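Local coordinates for polar amino acid ABC uptake transporter substrate binding protein (Streptococcus thermophilus LMG 18311, PDB 3HV1), which probably binds polar amino acids outside the cell and delivers them to an ABC transporter for uptake, at residues A[188-193]-A[197-202]. Residues are numbered along the deposited sequence; the frame is centred on the assembly and turned at random.
Sequences YYLEKS and DQYNVM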
ATOM      1  N   TYR A 188      -6.242  23.748   0.480  1.00 18.35           N
ATOM      2  CA  TYR A 188      -7.261  24.296  -0.403  1.00 18.77           C
ATOM      3  C   TYR A 188      -7.522  25.777  -0.146  1.00 18.69           C
ATOM      4  O   TYR A 188      -7.470  26.598  -1.064  1.00 18.53           O
ATOM      5  CB  TYR A 188      -8.568  23.518  -0.245  1.00 18.72           C
ATOM      6  CG  TYR A 188      -9.751  24.209  -0.877  1.00 23.25           C
ATOM      7  CD1 TYR A 188      -9.827  24.380  -2.260  1.00 22.98           C
ATOM      8  CD2 TYR A 188     -10.784  24.720  -0.089  1.00 22.73           C
ATOM      9  CE1 TYR A 188     -10.897  25.041  -2.841  1.00 27.45           C
ATOM     10  CE2 TYR A 188     -11.860  25.386  -0.664  1.00 26.50           C
ATOM     11  CZ  TYR A 188     -11.910  25.541  -2.037  1.00 25.91           C
ATOM     12  OH  TYR A 188     -12.971  26.195  -2.609  1.00 31.01           O
ATOM     13  N   TYR A 189      -7.805  26.121   1.104  1.00 20.24           N
ATOM     14  CA  TYR A 189      -8.109  27.507   1.422  1.00 21.82           C
ATOM     15  C   TYR A 189      -6.931  28.433   1.223  1.00 20.70           C
ATOM     16  O   TYR A 189      -7.073  29.493   0.614  1.00 20.29           O
ATOM     17  CB  TYR A 189      -8.636  27.625   2.856  1.00 20.75           C
ATOM     18  CG  TYR A 189     -10.034  27.075   3.009  1.00 26.14           C
ATOM     19  CD1 TYR A 189     -11.096  27.632   2.303  1.00 28.22           C
ATOM     20  CD2 TYR A 189     -10.294  25.991   3.843  1.00 28.39           C
ATOM     21  CE1 TYR A 189     -12.384  27.125   2.422  1.00 31.77           C
ATOM     22  CE2 TYR A 189     -11.578  25.473   3.972  1.00 30.55           C
ATOM     23  CZ  TYR A 189     -12.619  26.047   3.256  1.00 32.65           C
ATOM     24  OH  TYR A 189     -13.895  25.543   3.369  1.00 36.34           O
ATOM     25  N   LEU A 190      -5.765  28.032   1.722  1.00 20.02           N
ATOM     26  CA  LEU A 190      -4.579  28.868   1.593  1.00 18.84           C
ATOM     27  C   LEU A 190      -4.184  29.092   0.142  1.00 19.13           C
ATOM     28  O   LEU A 190      -3.803  30.196  -0.230  1.00 20.22           O
ATOM     29  CB  LEU A 190      -3.414  28.260   2.377  1.00 17.88           C
ATOM     30  CG  LEU A 190      -3.634  28.175   3.893  1.00 18.76           C
ATOM     31  CD1 LEU A 190      -2.397  27.587   4.565  1.00 20.61           C
ATOM     32  CD2 LEU A 190      -3.924  29.561   4.457  1.00 22.35           C
ATOM     33  N   GLU A 191      -4.268  28.048  -0.679  1.00 19.25           N
ATOM     34  CA  GLU A 191      -3.929  28.178  -2.095  1.00 20.30           C
ATOM     35  C   GLU A 191      -4.998  29.014  -2.786  1.00 20.73           C
ATOM     36  O   GLU A 191      -4.695  29.859  -3.629  1.00 21.91           O
ATOM     37  CB  GLU A 191      -3.854  26.803  -2.767  1.00 21.59           C
ATOM     38  CG  GLU A 191      -3.670  26.838  -4.296  1.00 22.14           C
ATOM     39  CD  GLU A 191      -2.341  27.455  -4.731  1.00 25.58           C
ATOM     40  OE1 GLU A 191      -1.406  27.510  -3.903  1.00 26.83           O
ATOM     41  OE2 GLU A 191      -2.225  27.865  -5.912  1.00 25.11           O
ATOM     42  N   LYS A 192      -6.255  28.768  -2.434  1.00 22.74           N
ATOM     43  CA  LYS A 192      -7.358  29.512  -3.036  1.00 25.48           C
ATOM     44  C   LYS A 192      -7.147  31.003  -2.785  1.00 25.67           C
ATOM     45  O   LYS A 192      -7.430  31.836  -3.647  1.00 26.16           O
ATOM     46  CB  LYS A 192      -8.696  29.070  -2.435  1.00 25.48           C
ATOM     47  CG  LYS A 192      -9.906  29.732  -3.078  1.00 31.92           C
ATOM     48  CD  LYS A 192     -11.212  29.138  -2.555  1.00 33.80           C
ATOM     49  CE  LYS A 192     -12.404  29.653  -3.343  1.00 37.79           C
ATOM     50  NZ  LYS A 192     -13.666  28.971  -2.934  1.00 39.72           N
ATOM     51  N   SER A 193      -6.632  31.323  -1.601  1.00 27.16           N
ATOM     52  CA  SER A 193      -6.378  32.705  -1.208  1.00 27.29           C
ATOM     53  C   SER A 193      -5.064  33.222  -1.765  1.00 25.30           C
ATOM     54  O   SER A 193      -4.753  34.402  -1.615  1.00 25.58           O
ATOM     55  CB  SER A 193      -6.342  32.826   0.313  1.00 29.26           C
ATOM     56  OG  SER A 193      -7.609  32.549   0.871  1.00 35.48           O
ATOM     57  N   ASP A 197       2.310  30.209   0.332  1.00 16.79           N
ATOM     58  CA  ASP A 197       3.738  30.363   0.611  1.00 19.68           C
ATOM     59  C   ASP A 197       4.095  31.257   1.788  1.00 18.75           C
ATOM     60  O   ASP A 197       5.270  31.529   2.020  1.00 17.63           O
ATOM     61  CB  ASP A 197       4.508  30.812  -0.640  1.00 22.91           C
ATOM     62  CG  ASP A 197       3.934  32.052  -1.271  1.00 26.46           C
ATOM     63  OD1 ASP A 197       3.173  32.781  -0.599  1.00 31.20           O
ATOM     64  OD2 ASP A 197       4.254  32.302  -2.455  1.00 32.18           O
ATOM     65  N   GLN A 198       3.094  31.726   2.526  1.00 17.58           N
ATOM     66  CA  GLN A 198       3.363  32.538   3.707  1.00 16.50           C
ATOM     67  C   GLN A 198       3.152  31.688   4.963  1.00 16.81           C
ATOM     68  O   GLN A 198       3.245  32.186   6.081  1.00 14.54           O
ATOM     69  CB  GLN A 198       2.445  33.769   3.745  1.00 15.08           C
ATOM     70  CG  GLN A 198       2.785  34.807   2.679  1.00 18.08           C
ATOM     71  CD  GLN A 198       1.839  35.995   2.691  1.00 24.72           C
ATOM     72  OE1 GLN A 198       1.768  36.738   3.667  1.00 30.08           O
ATOM     73  NE2 GLN A 198       1.105  36.174   1.603  1.00 25.02           N
ATOM     74  N   TYR A 199       2.879  30.398   4.770  1.00 17.03           N
ATOM     75  CA  TYR A 199       2.626  29.490   5.897  1.00 15.91           C
ATOM     76  C   TYR A 199       3.413  28.199   5.858  1.00 17.26           C
ATOM     77  O   TYR A 199       3.768  27.706   4.788  1.00 19.65           O
ATOM     78  CB  TYR A 199       1.151  29.081   5.926  1.00 16.48           C
ATOM     79  CG  TYR A 199       0.202  30.226   6.056  1.00 15.34           C
ATOM     80  CD1 TYR A 199      -0.258  30.632   7.308  1.00 15.34           C
ATOM     81  CD2 TYR A 199      -0.208  30.938   4.927  1.00 13.70           C
ATOM     82  CE1 TYR A 199      -1.102  31.722   7.435  1.00 17.33           C
ATOM     83  CE2 TYR A 199      -1.049  32.028   5.041  1.00 17.62           C
ATOM     84  CZ  TYR A 199      -1.492  32.416   6.300  1.00 17.34           C
ATOM     85  OH  TYR A 199      -2.323  33.499   6.418  1.00 20.46           O
ATOM     86  N   ASN A 200       3.654  27.646   7.044  1.00 17.40           N
ATOM     87  CA  ASN A 200       4.310  26.346   7.182  1.00 17.01           C
ATOM     88  C   ASN A 200       3.105  25.421   7.381  1.00 18.36           C
ATOM     89  O   ASN A 200       2.324  25.632   8.304  1.00 18.69           O
ATOM     90  CB  ASN A 200       5.159  26.274   8.454  1.00 16.73           C
ATOM     91  CG  ASN A 200       6.375  27.171   8.406  1.00 15.00           C
ATOM     92  OD1 ASN A 200       6.696  27.849   9.382  1.00 21.84           O
ATOM     93  ND2 ASN A 200       7.064  27.172   7.281  1.00 15.63           N
ATOM     94  N   VAL A 201       2.943  24.435   6.509  1.00 15.93           N
ATOM     95  CA  VAL A 201       1.846  23.483   6.621  1.00 16.54           C
ATOM     96  C   VAL A 201       2.562  22.166   6.802  1.00 18.36           C
ATOM     97  O   VAL A 201       3.082  21.588   5.842  1.00 18.07           O
ATOM     98  CB  VAL A 201       1.010  23.449   5.348  1.00 16.35           C
ATOM     99  CG1 VAL A 201      -0.203  22.546   5.551  1.00 18.22           C
ATOM    100  CG2 VAL A 201       0.600  24.868   4.975  1.00 17.18           C
HETATM  101  N   MSE A 202       2.591  21.713   8.047  1.00 17.01           N
HETATM  102  CA  MSE A 202       3.320  20.520   8.426  1.00 19.81           C
HETATM  103  C   MSE A 202       2.486  19.349   8.920  1.00 19.55           C
HETATM  104  O   MSE A 202       1.515  19.539   9.650  1.00 20.50           O
HETATM  105  CB  MSE A 202       4.312  20.904   9.532  1.00 22.48           C
HETATM  106  CG  MSE A 202       5.033  22.240   9.286  1.00 25.94           C
HETATM  107 SE   MSE A 202       5.813  23.077  10.818  1.00 37.23          SE
HETATM  108  CE  MSE A 202       4.307  24.042  11.475  1.00 25.31           C
TER
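Leu190 and Tyr199 both carry CG beside the backbone N and anti to the carbonyl carbon (chi1 -63° and -59°), and with these torsions the leucine's forked end, coming from helix 183-192, lies over one face of the tyrosine ring. This is a helix-turn-strand unit in one lobe of a periplasmic-binding-protein-like fold: the chain leaves the helix, turns within a few residues and enters strand 199-203, which runs antiparallel to strand 105-114. The packing across it is wholly apolar. Leu190 CD2 sits 4.1 Å from the centroid of the Tyr199 ring, 21° off its normal, a CH-pi contact displaced toward the CE2 side of the rim. The second methyl reaches nearer the root of the ring, with Leu190 CD1 4.0 Å from Tyr199 CG, so both branches lie on the same face, CD2 over the CE2 side of the ring and CD1 out past the CG-CD2 edge. Leu168 of helix 164-173 touches both Leu190 and Tyr199, joining this pair to the neighbouring helix. Though the ring is buried, its hydroxyl is satisfied by a hydrogen bond to Asn172 OD1, which ties the far end of the tyrosine to that helix as well. Two residues along the strand, Val201 also points at the helix, and its CG2 lies 4.1 Å from Leu190 CD1.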